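Long-range contacts in glucanase (PDB 5GXX), which probably hydrolyses internal beta-1,4-glucosidic bonds of cellulose as a family 9 endoglucanase of the Clostridium thermocellum cellulosome: residues H459-K464 with W565-D570; Y486-E491 with D525-I530; D500-T505 with F554-P559. The protein carries 1 engineered substitution. One frame throughout, in Å; residues are numbered along the deposited sequence.

Interaction 1 (H459-K464 with W565-D570); sequences HFTEIK and WDPTND. With CA (calcium ion), chain D.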
loop_
_atom_site.group_PDB
_atom_site.type_symbol
_atom_site.label_atom_id
_atom_site.label_comp_id
_atom_site.label_asym_id
_atom_site.label_seq_id
_atom_site.Cartn_x
_atom_site.Cartn_y
_atom_site.Cartn_z
ATOM N N HIS A 459 -32.060 4.346 1.895
ATOM C CA HIS A 459 -32.380 3.563 0.706
ATOM C C HIS A 459 -31.424 2.429 0.341
ATOM O O HIS A 459 -31.631 1.795 -0.681
ATOM C CB HIS A 459 -32.636 4.462 -0.507
ATOM C CG HIS A 459 -31.405 5.140 -1.020
ATOM N ND1 HIS A 459 -30.750 4.717 -2.156
ATOM C CD2 HIS A 459 -30.720 6.217 -0.569
ATOM C CE1 HIS A 459 -29.716 5.507 -2.386
ATOM N NE2 HIS A 459 -29.672 6.422 -1.435
ATOM N N PHE A 460 -30.403 2.161 1.154
ATOM C CA PHE A 460 -29.527 1.005 0.909
ATOM C C PHE A 460 -28.863 0.431 2.160
ATOM O O PHE A 460 -28.754 1.100 3.197
ATOM C CB PHE A 460 -28.461 1.343 -0.143
ATOM C CG PHE A 460 -27.425 2.337 0.301
ATOM C CD1 PHE A 460 -26.421 1.968 1.195
ATOM C CD2 PHE A 460 -27.413 3.624 -0.232
ATOM C CE1 PHE A 460 -25.468 2.879 1.595
ATOM C CE2 PHE A 460 -26.440 4.541 0.153
ATOM C CZ PHE A 460 -25.465 4.164 1.062
ATOM N N THR A 461 -28.423 -0.821 2.035
ATOM C CA THR A 461 -27.505 -1.450 2.986
ATOM C C THR A 461 -26.190 -1.717 2.262
ATOM O O THR A 461 -26.215 -2.252 1.164
ATOM C CB THR A 461 -28.075 -2.797 3.467
ATOM O OG1 THR A 461 -29.225 -2.561 4.285
ATOM C CG2 THR A 461 -27.057 -3.564 4.311
ATOM N N GLU A 462 -25.056 -1.371 2.869
ATOM C CA GLU A 462 -23.773 -1.718 2.283
ATOM C C GLU A 462 -23.003 -2.553 3.297
ATOM O O GLU A 462 -22.820 -2.137 4.445
ATOM C CB GLU A 462 -22.982 -0.465 1.908
ATOM C CG GLU A 462 -21.703 -0.771 1.167
ATOM C CD GLU A 462 -21.015 0.496 0.709
ATOM O OE1 GLU A 462 -21.358 1.008 -0.382
ATOM O OE2 GLU A 462 -20.142 0.975 1.460
ATOM N N ILE A 463 -22.551 -3.713 2.833
ATOM C CA ILE A 463 -21.899 -4.705 3.692
ATOM C C ILE A 463 -20.422 -4.827 3.318
ATOM O O ILE A 463 -20.088 -4.879 2.137
ATOM C CB ILE A 463 -22.571 -6.092 3.515
ATOM C CG1 ILE A 463 -24.059 -6.088 3.899
ATOM C CG2 ILE A 463 -21.844 -7.166 4.325
ATOM C CD1 ILE A 463 -24.343 -5.616 5.303
ATOM N N LYS A 464 -19.554 -4.857 4.326
ATOM C CA LYS A 464 -18.186 -5.327 4.148
ATOM C C LYS A 464 -18.158 -6.778 4.632
ATOM O O LYS A 464 -18.523 -7.071 5.777
ATOM C CB LYS A 464 -17.191 -4.452 4.920
ATOM C CG LYS A 464 -15.771 -4.970 4.909
ATOM C CD LYS A 464 -14.906 -4.109 5.804
ATOM C CE LYS A 464 -13.501 -4.658 5.967
ATOM N NZ LYS A 464 -12.640 -3.680 6.696
ATOM N N TRP A 565 -36.790 1.215 2.541
ATOM C CA TRP A 565 -35.807 0.142 2.756
ATOM C C TRP A 565 -35.674 -0.169 4.241
ATOM O O TRP A 565 -35.434 0.731 5.041
ATOM C CB TRP A 565 -34.455 0.547 2.164
ATOM C CG TRP A 565 -33.418 -0.549 2.209
ATOM C CD1 TRP A 565 -32.310 -0.594 3.000
ATOM C CD2 TRP A 565 -33.402 -1.737 1.412
ATOM N NE1 TRP A 565 -31.605 -1.752 2.755
ATOM C CE2 TRP A 565 -32.255 -2.472 1.786
ATOM C CE3 TRP A 565 -34.257 -2.266 0.434
ATOM C CZ2 TRP A 565 -31.936 -3.708 1.212
ATOM C CZ3 TRP A 565 -33.934 -3.486 -0.147
ATOM C CH2 TRP A 565 -32.781 -4.197 0.251
ATOM N N ASP A 566 -35.832 -1.439 4.608
ATOM C CA ASP A 566 -35.763 -1.829 6.017
ATOM C C ASP A 566 -34.860 -3.050 6.203
ATOM O O ASP A 566 -35.296 -4.180 5.993
ATOM C CB ASP A 566 -37.171 -2.082 6.572
ATOM C CG ASP A 566 -37.173 -2.412 8.058
ATOM O OD1 ASP A 566 -36.154 -2.186 8.745
ATOM O OD2 ASP A 566 -38.212 -2.904 8.543
ATOM N N PRO A 567 -33.590 -2.825 6.576
ATOM C CA PRO A 567 -32.689 -3.963 6.775
ATOM C C PRO A 567 -32.968 -4.727 8.069
ATOM O O PRO A 567 -32.511 -5.865 8.199
ATOM C CB PRO A 567 -31.312 -3.303 6.847
ATOM C CG PRO A 567 -31.592 -1.936 7.428
ATOM C CD PRO A 567 -32.904 -1.537 6.798
ATOM N N THR A 568 -33.690 -4.109 9.005
ATOM C CA THR A 568 -33.937 -4.677 10.336
ATOM C C THR A 568 -34.783 -5.953 10.342
ATOM O O THR A 568 -34.878 -6.626 11.370
ATOM C CB THR A 568 -34.509 -3.636 11.344
ATOM O OG1 THR A 568 -35.905 -3.422 11.102
ATOM C CG2 THR A 568 -33.765 -2.309 11.273
ATOM N N ASN A 569 -35.385 -6.307 9.211
ATOM C CA ASN A 569 -36.078 -7.593 9.106
ATOM C C ASN A 569 -35.370 -8.584 8.179
ATOM O O ASN A 569 -35.939 -9.612 7.801
ATOM C CB ASN A 569 -37.566 -7.424 8.743
ATOM C CG ASN A 569 -37.791 -6.828 7.356
ATOM O OD1 ASN A 569 -36.878 -6.757 6.525
ATOM N ND2 ASN A 569 -39.030 -6.407 7.093
ATOM N N ASP A 570 -34.131 -8.257 7.813
ATOM C CA ASP A 570 -33.345 -9.087 6.903
ATOM C C ASP A 570 -32.536 -10.106 7.700
ATOM O O ASP A 570 -31.850 -9.737 8.656
ATOM C CB ASP A 570 -32.413 -8.224 6.061
ATOM C CG ASP A 570 -33.164 -7.304 5.111
ATOM O OD1 ASP A 570 -34.423 -7.340 5.037
ATOM O OD2 ASP A 570 -32.464 -6.525 4.427
HETATM CA CA CA D . -36.109 -5.806 4.552
HETATM O O HOH W 1 -29.893 -5.667 4.204
HETATM O O HOH W 2 -34.413 -5.204 2.993
#
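H459 and W565 lie with their CA atoms 5.3 Å apart, while those of T461 and P567 are 6.9 Å apart. The loop 565-570 thus passes the beginning of strand 460-464 without pairing with it, and the one direct hydrogen bond between them is made by side chains. W565 carries most of the contact. Its CB rests 3.9 Å from H459 CA, and with CG anti to the backbone N (chi1 -174°) the indole swings across the strand backbone. H459 O and F460 CA lie over one face of the ring; on the opposite face water 2 sits above the rim. At the ring edge NE1 donates to T461 OG1 over 2.9 Å, almost straight (173°) and only 4° out of the indole plane. P567 CB packs against the same hydroxyl at 3.4 Å. Water 1 joins T461 OG1 to D570 OD2, donating to the carboxylate oxygen over 2.7 Å, and water 2 donates to that oxygen too. The other oxygen, D570 OD1, binds the calcium ion at 2.3 Å, as do D566 O and N569 OD1; D488, E491 and water 2 complete the site. D566 OD1 closes an Asx turn, receiving both the N and the hydroxyl of T568. The contact is therefore a buried second shell to the calcium site of the cellulose-binding module: the indole bond and water 1 tie the strand to the metal-binding loop. Two water donors on OD2 and the metal on OD1 probably keep D570 ionised and limit the rotation of its carboxylate.

Interaction 2 (Y486-E491 with D525-I530); sequences YMDLTE and DNIYYI. With CA (calcium ion), chain D.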
loop_
_atom_site.group_PDB
_atom_site.type_symbol
_atom_site.label_atom_id
_atom_site.label_comp_id
_atom_site.label_asym_id
_atom_site.label_seq_id
_atom_site.Cartn_x
_atom_site.Cartn_y
_atom_site.Cartn_z
ATOM N N TYR A 486 -29.162 -12.915 2.966
ATOM C CA TYR A 486 -30.613 -13.027 2.909
ATOM C C TYR A 486 -31.333 -11.781 3.407
ATOM O O TYR A 486 -30.965 -11.202 4.434
ATOM C CB TYR A 486 -31.096 -14.204 3.768
ATOM C CG TYR A 486 -30.573 -15.560 3.379
ATOM C CD1 TYR A 486 -31.219 -16.327 2.409
ATOM C CD2 TYR A 486 -29.460 -16.094 4.011
ATOM C CE1 TYR A 486 -30.755 -17.588 2.057
ATOM C CE2 TYR A 486 -28.995 -17.355 3.667
ATOM C CZ TYR A 486 -29.643 -18.091 2.691
ATOM O OH TYR A 486 -29.165 -19.340 2.362
ATOM N N MET A 487 -32.396 -11.432 2.690
ATOM C CA MET A 487 -33.209 -10.255 2.968
ATOM C C MET A 487 -34.689 -10.615 2.984
ATOM O O MET A 487 -35.106 -11.559 2.314
ATOM C CB MET A 487 -33.013 -9.225 1.855
ATOM C CG MET A 487 -31.579 -8.816 1.638
ATOM S SD MET A 487 -31.396 -8.087 -0.000
ATOM C CE MET A 487 -31.059 -9.535 -1.013
ATOM N N ASP A 488 -35.469 -9.817 3.709
ATOM C CA ASP A 488 -36.923 -9.859 3.637
ATOM C C ASP A 488 -37.344 -8.613 2.860
ATOM O O ASP A 488 -37.062 -7.492 3.277
ATOM C CB ASP A 488 -37.518 -9.871 5.049
ATOM C CG ASP A 488 -39.030 -10.029 5.057
ATOM O OD1 ASP A 488 -39.681 -9.677 4.056
ATOM O OD2 ASP A 488 -39.566 -10.519 6.076
ATOM N N LEU A 489 -37.993 -8.826 1.721
ATOM C CA LEU A 489 -38.375 -7.721 0.842
ATOM C C LEU A 489 -39.847 -7.347 0.979
ATOM O O LEU A 489 -40.400 -6.681 0.099
ATOM C CB LEU A 489 -38.025 -8.048 -0.614
ATOM C CG LEU A 489 -36.539 -8.266 -0.950
ATOM C CD1 LEU A 489 -36.373 -8.393 -2.457
ATOM C CD2 LEU A 489 -35.642 -7.168 -0.407
ATOM N N THR A 490 -40.463 -7.731 2.096
ATOM C CA THR A 490 -41.867 -7.398 2.361
ATOM C C THR A 490 -42.146 -5.902 2.219
ATOM O O THR A 490 -43.128 -5.526 1.581
ATOM C CB THR A 490 -42.342 -7.862 3.756
ATOM O OG1 THR A 490 -42.264 -9.289 3.830
ATOM C CG2 THR A 490 -43.798 -7.463 4.010
ATOM N N GLU A 491 -41.291 -5.071 2.813
ATOM C CA GLU A 491 -41.477 -3.617 2.797
ATOM C C GLU A 491 -41.313 -2.992 1.411
ATOM O O GLU A 491 -41.822 -1.896 1.154
ATOM C CB GLU A 491 -40.546 -2.933 3.803
ATOM C CG GLU A 491 -39.082 -2.826 3.376
ATOM C CD GLU A 491 -38.249 -4.058 3.699
ATOM O OE1 GLU A 491 -38.788 -5.033 4.268
ATOM O OE2 GLU A 491 -37.038 -4.027 3.386
ATOM N N ASP A 525 -41.589 -17.204 0.130
ATOM C CA ASP A 525 -42.387 -16.072 0.598
ATOM C C ASP A 525 -41.773 -14.745 0.157
ATOM O O ASP A 525 -41.524 -14.554 -1.031
ATOM C CB ASP A 525 -42.562 -16.141 2.121
ATOM C CG ASP A 525 -43.358 -17.362 2.558
ATOM O OD1 ASP A 525 -43.969 -18.017 1.686
ATOM O OD2 ASP A 525 -43.368 -17.656 3.771
ATOM N N ASN A 526 -41.514 -13.838 1.092
ATOM C CA ASN A 526 -40.839 -12.588 0.743
ATOM C C ASN A 526 -39.329 -12.612 1.002
ATOM O O ASN A 526 -38.691 -11.553 1.041
ATOM C CB ASN A 526 -41.496 -11.392 1.445
ATOM C CG ASN A 526 -42.903 -11.103 0.939
ATOM O OD1 ASN A 526 -43.296 -11.521 -0.150
ATOM N ND2 ASN A 526 -43.670 -10.368 1.737
ATOM N N ILE A 527 -38.764 -13.808 1.176
ATOM C CA ILE A 527 -37.332 -13.961 1.460
ATOM C C ILE A 527 -36.530 -14.146 0.181
ATOM O O ILE A 527 -36.819 -15.020 -0.641
ATOM C CB ILE A 527 -37.008 -15.141 2.415
ATOM C CG1 ILE A 527 -37.898 -15.130 3.666
ATOM C CG2 ILE A 527 -35.516 -15.139 2.773
ATOM C CD1 ILE A 527 -37.943 -13.818 4.430
ATOM N N TYR A 528 -35.517 -13.303 0.022
ATOM C CA TYR A 528 -34.681 -13.315 -1.168
ATOM C C TYR A 528 -33.214 -13.301 -0.744
ATOM O O TYR A 528 -32.907 -13.002 0.415
ATOM C CB TYR A 528 -34.991 -12.093 -2.043
ATOM C CG TYR A 528 -36.345 -12.123 -2.720
ATOM C CD1 TYR A 528 -37.512 -11.853 -2.015
ATOM C CD2 TYR A 528 -36.442 -12.401 -4.075
ATOM C CE1 TYR A 528 -38.757 -11.887 -2.649
ATOM C CE2 TYR A 528 -37.672 -12.430 -4.723
ATOM C CZ TYR A 528 -38.820 -12.172 -4.001
ATOM O OH TYR A 528 -40.026 -12.210 -4.656
ATOM N N TYR A 529 -32.311 -13.622 -1.667
ATOM C CA TYR A 529 -30.884 -13.572 -1.340
ATOM C C TYR A 529 -30.012 -13.288 -2.555
ATOM O O TYR A 529 -30.416 -13.486 -3.706
ATOM C CB TYR A 529 -30.419 -14.882 -0.675
ATOM C CG TYR A 529 -30.441 -16.086 -1.589
ATOM C CD1 TYR A 529 -31.639 -16.732 -1.894
ATOM C CD2 TYR A 529 -29.278 -16.564 -2.178
ATOM C CE1 TYR A 529 -31.674 -17.829 -2.751
ATOM C CE2 TYR A 529 -29.296 -17.672 -3.016
ATOM C CZ TYR A 529 -30.493 -18.295 -3.303
ATOM O OH TYR A 529 -30.493 -19.383 -4.146
ATOM N N ILE A 530 -28.789 -12.860 -2.269
ATOM C CA ILE A 530 -27.723 -12.900 -3.262
ATOM C C ILE A 530 -26.699 -13.903 -2.759
ATOM O O ILE A 530 -26.535 -14.098 -1.544
ATOM C CB ILE A 530 -27.075 -11.520 -3.545
ATOM C CG1 ILE A 530 -26.467 -10.903 -2.279
ATOM C CG2 ILE A 530 -28.101 -10.607 -4.214
ATOM C CD1 ILE A 530 -25.616 -9.642 -2.517
HETATM CA CA CA D . -36.109 -5.806 4.552
HETATM O O HOH W 2 -34.413 -5.204 2.993
#
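N526 meets D488 and T490 where strand 481-488 ends and strand 527-534 begins. Its CB lies 3.3 Å from T490 OG1 and 3.6 Å from D488 OD1. CG, beside the backbone N (chi1 -68°), directs the amide across the T490 side chain, and at the tip ND2 donates to T490 OG1 over 2.7 Å, with the hydroxyl near the amide plane. T490 passes the bond on: OG1 donates to the syn lone pair of D488 OD1 at 2.6 Å, and T490 N meets the same oxygen nearly along its C-O axis, an Asx turn. The N526 O accepts from L489 N, and M487 and Y528 form a hydrogen-bonded pair with M487 N to Y528 O at 2.8 Å. L489 CD1 makes a CH-pi contact over the face of the Y528 ring, 4.0 Å from its centroid. On the face that carries D488 and I527, the side chains of Y486 and Y529 lie side by side, their rings oblique at 44°. L489 takes the N-cap position of helix 490-494, while D488 O before it and the E491 carboxylate after it both bind the calcium ion. Strand 527-534 sits between 481-488 and 515-524, while M487 and I530 pack on strand 549-557 of the facing sheet.

Interaction 3 (D500-T505 with F554-P559); sequences DDIKVT and FRIAAP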
loop_
_atom_site.group_PDB
_atom_site.type_symbol
_atom_site.label_atom_id
_atom_site.label_comp_id
_atom_site.label_asym_id
_atom_site.label_seq_id
_atom_site.Cartn_x
_atom_site.Cartn_y
_atom_site.Cartn_z
ATOM N N ASP A 500 -36.900 -5.879 -9.184
ATOM C CA ASP A 500 -36.104 -5.207 -10.209
ATOM C C ASP A 500 -35.836 -3.722 -9.931
ATOM O O ASP A 500 -35.108 -3.077 -10.680
ATOM C CB ASP A 500 -36.635 -5.469 -11.628
ATOM C CG ASP A 500 -37.955 -4.769 -11.930
ATOM O OD1 ASP A 500 -38.487 -4.006 -11.092
ATOM O OD2 ASP A 500 -38.475 -4.990 -13.048
ATOM N N ASP A 501 -36.406 -3.192 -8.848
ATOM C CA ASP A 501 -36.135 -1.824 -8.409
ATOM C C ASP A 501 -34.945 -1.779 -7.457
ATOM O O ASP A 501 -34.496 -0.701 -7.062
ATOM C CB ASP A 501 -37.355 -1.209 -7.720
ATOM C CG ASP A 501 -38.491 -0.943 -8.689
ATOM O OD1 ASP A 501 -38.218 -0.369 -9.761
ATOM O OD2 ASP A 501 -39.643 -1.317 -8.385
ATOM N N ILE A 502 -34.453 -2.956 -7.082
ATOM C CA ILE A 502 -33.366 -3.043 -6.105
ATOM C C ILE A 502 -32.075 -3.332 -6.860
ATOM O O ILE A 502 -32.031 -4.296 -7.623
ATOM C CB ILE A 502 -33.609 -4.159 -5.065
ATOM C CG1 ILE A 502 -34.982 -4.029 -4.378
ATOM C CG2 ILE A 502 -32.449 -4.253 -4.067
ATOM C CD1 ILE A 502 -35.346 -2.641 -3.819
ATOM N N LYS A 503 -31.057 -2.497 -6.661
ATOM C CA LYS A 503 -29.803 -2.590 -7.413
ATOM C C LYS A 503 -28.654 -3.091 -6.532
ATOM O O LYS A 503 -28.465 -2.583 -5.427
ATOM C CB LYS A 503 -29.419 -1.238 -8.025
ATOM C CG LYS A 503 -28.271 -1.304 -9.033
ATOM C CD LYS A 503 -27.754 0.074 -9.452
ATOM C CE LYS A 503 -28.702 0.832 -10.376
ATOM N NZ LYS A 503 -28.694 0.344 -11.783
ATOM N N VAL A 504 -27.906 -4.070 -7.037
ATOM C CA VAL A 504 -26.688 -4.560 -6.378
ATOM C C VAL A 504 -25.473 -3.942 -7.058
ATOM O O VAL A 504 -25.315 -4.021 -8.280
ATOM C CB VAL A 504 -26.578 -6.101 -6.456
ATOM C CG1 VAL A 504 -25.391 -6.625 -5.645
ATOM C CG2 VAL A 504 -27.874 -6.766 -5.994
ATOM N N THR A 505 -24.612 -3.329 -6.255
ATOM C CA THR A 505 -23.381 -2.763 -6.778
ATOM C C THR A 505 -22.239 -3.164 -5.851
ATOM O O THR A 505 -22.459 -3.716 -4.762
ATOM C CB THR A 505 -23.439 -1.227 -6.865
ATOM O OG1 THR A 505 -23.699 -0.686 -5.570
ATOM C CG2 THR A 505 -24.520 -0.759 -7.839
ATOM N N PHE A 554 -20.308 -4.857 -0.807
ATOM C CA PHE A 554 -21.427 -4.823 -1.737
ATOM C C PHE A 554 -22.547 -3.972 -1.176
ATOM O O PHE A 554 -22.711 -3.859 0.042
ATOM C CB PHE A 554 -21.897 -6.235 -2.111
ATOM C CG PHE A 554 -22.349 -7.079 -0.946
ATOM C CD1 PHE A 554 -23.665 -7.051 -0.519
ATOM C CD2 PHE A 554 -21.462 -7.940 -0.310
ATOM C CE1 PHE A 554 -24.099 -7.852 0.527
ATOM C CE2 PHE A 554 -21.877 -8.739 0.749
ATOM C CZ PHE A 554 -23.196 -8.702 1.171
ATOM N N ARG A 555 -23.278 -3.349 -2.093
ATOM C CA ARG A 555 -24.406 -2.498 -1.741
ATOM C C ARG A 555 -25.668 -3.040 -2.402
ATOM O O ARG A 555 -25.648 -3.404 -3.585
ATOM C CB ARG A 555 -24.122 -1.070 -2.222
ATOM C CG ARG A 555 -25.203 -0.053 -1.878
ATOM C CD ARG A 555 -24.905 1.343 -2.449
ATOM N NE ARG A 555 -23.697 1.902 -1.853
ATOM C CZ ARG A 555 -23.343 3.184 -1.917
ATOM N NH1 ARG A 555 -24.116 4.061 -2.536
ATOM N NH2 ARG A 555 -22.220 3.588 -1.335
ATOM N N ILE A 556 -26.752 -3.096 -1.630
ATOM C CA ILE A 556 -28.073 -3.467 -2.134
ATOM C C ILE A 556 -28.956 -2.245 -1.890
ATOM O O ILE A 556 -29.120 -1.819 -0.752
ATOM C CB ILE A 556 -28.583 -4.727 -1.407
ATOM C CG1 ILE A 556 -27.566 -5.868 -1.546
ATOM C CG2 ILE A 556 -29.963 -5.138 -1.929
ATOM C CD1 ILE A 556 -27.658 -6.939 -0.460
ATOM N N ALA A 557 -29.478 -1.653 -2.961
ATOM C CA ALA A 557 -30.067 -0.311 -2.876
ATOM C C ALA A 557 -31.429 -0.223 -3.552
ATOM O O ALA A 557 -31.599 -0.658 -4.687
ATOM C CB ALA A 557 -29.132 0.731 -3.484
ATOM N N ALA A 558 -32.393 0.325 -2.825
ATOM C CA ALA A 558 -33.627 0.836 -3.414
ATOM C C ALA A 558 -33.306 2.186 -4.053
ATOM O O ALA A 558 -32.245 2.754 -3.791
ATOM C CB ALA A 558 -34.661 1.002 -2.336
ATOM N N PRO A 559 -34.209 2.703 -4.906
ATOM C CA PRO A 559 -33.920 3.960 -5.596
ATOM C C PRO A 559 -33.627 5.115 -4.646
ATOM O O PRO A 559 -34.228 5.199 -3.572
ATOM C CB PRO A 559 -35.194 4.200 -6.413
ATOM C CG PRO A 559 -35.698 2.823 -6.686
ATOM C CD PRO A 559 -35.437 2.070 -5.420
HETATM O O HOH W 3 -32.341 0.915 -7.413
#
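K503 and T505 form hydrogen-bonded pairs with A557 and R555, and V504 faces I556 in the non-hydrogen-bonded pair between them, as the two strands run antiparallel (166°). Four backbone bonds hold this edge: K503 N to A557 O and A557 N to K503 O at 2.8 Å, then the reciprocal pair between T505 and R555. CA-H...O contacts fill in between, the shortest from V504 CA to R555 O at 3.2 Å. At the end of the pairing, water 3 donates to D501 O, at 2.7 Å, and to A557 O, which also accepts from K503 N, and P559 CD lies 3.4 Å from D501 O. The apolar contacts gather round I502, on the side of the sheet that carries V504 and I556. I502 CG2, anti to its own backbone N, presses on I556 CG2 at 3.4 Å, tighter than usual van der Waals contact, and I502 CD1 reaches A558 CB at 4.0 Å. K503, T505, R555 and A557 share the other face, mostly polar. T505 and R555 lie side by side there, OG1 3.4 Å from R555 CB. R555 forms a salt bridge with E462 and a cation-pi contact with F460, whereas K503 and T505 bind E516 and D514 of the second subunit. The pairing therefore separates two chemistries: a methyl-packed face turned to the interior of the beta-sandwich, and a mainly polar face that probably helps to join the two subunits of the crystal assembly.

How the interactions relate
All three contacts belong to the cellulose-binding module, their centres 10 to 13 Å apart. Interaction 1 is buried and relies on one indole bond and one bridging water; interactions 2 and 3 are partly buried strand pairings in the two facing sheets. Interactions 1 and 2 share the calcium ion and water 2: D566, N569 and D570 come from one, D488 and E491 from the other, and D570 OD1 probably also accepts from D488 N at 3.0 Å. Interactions 1 and 3 share a sheet, since strands 460-469 and 549-557 are neighbours. Interactions 2 and 3 meet through apolar side chains, M487 SD on I556 and I530 on F554, I556 and V504. Of the three, interaction 3 alone touches the second subunit.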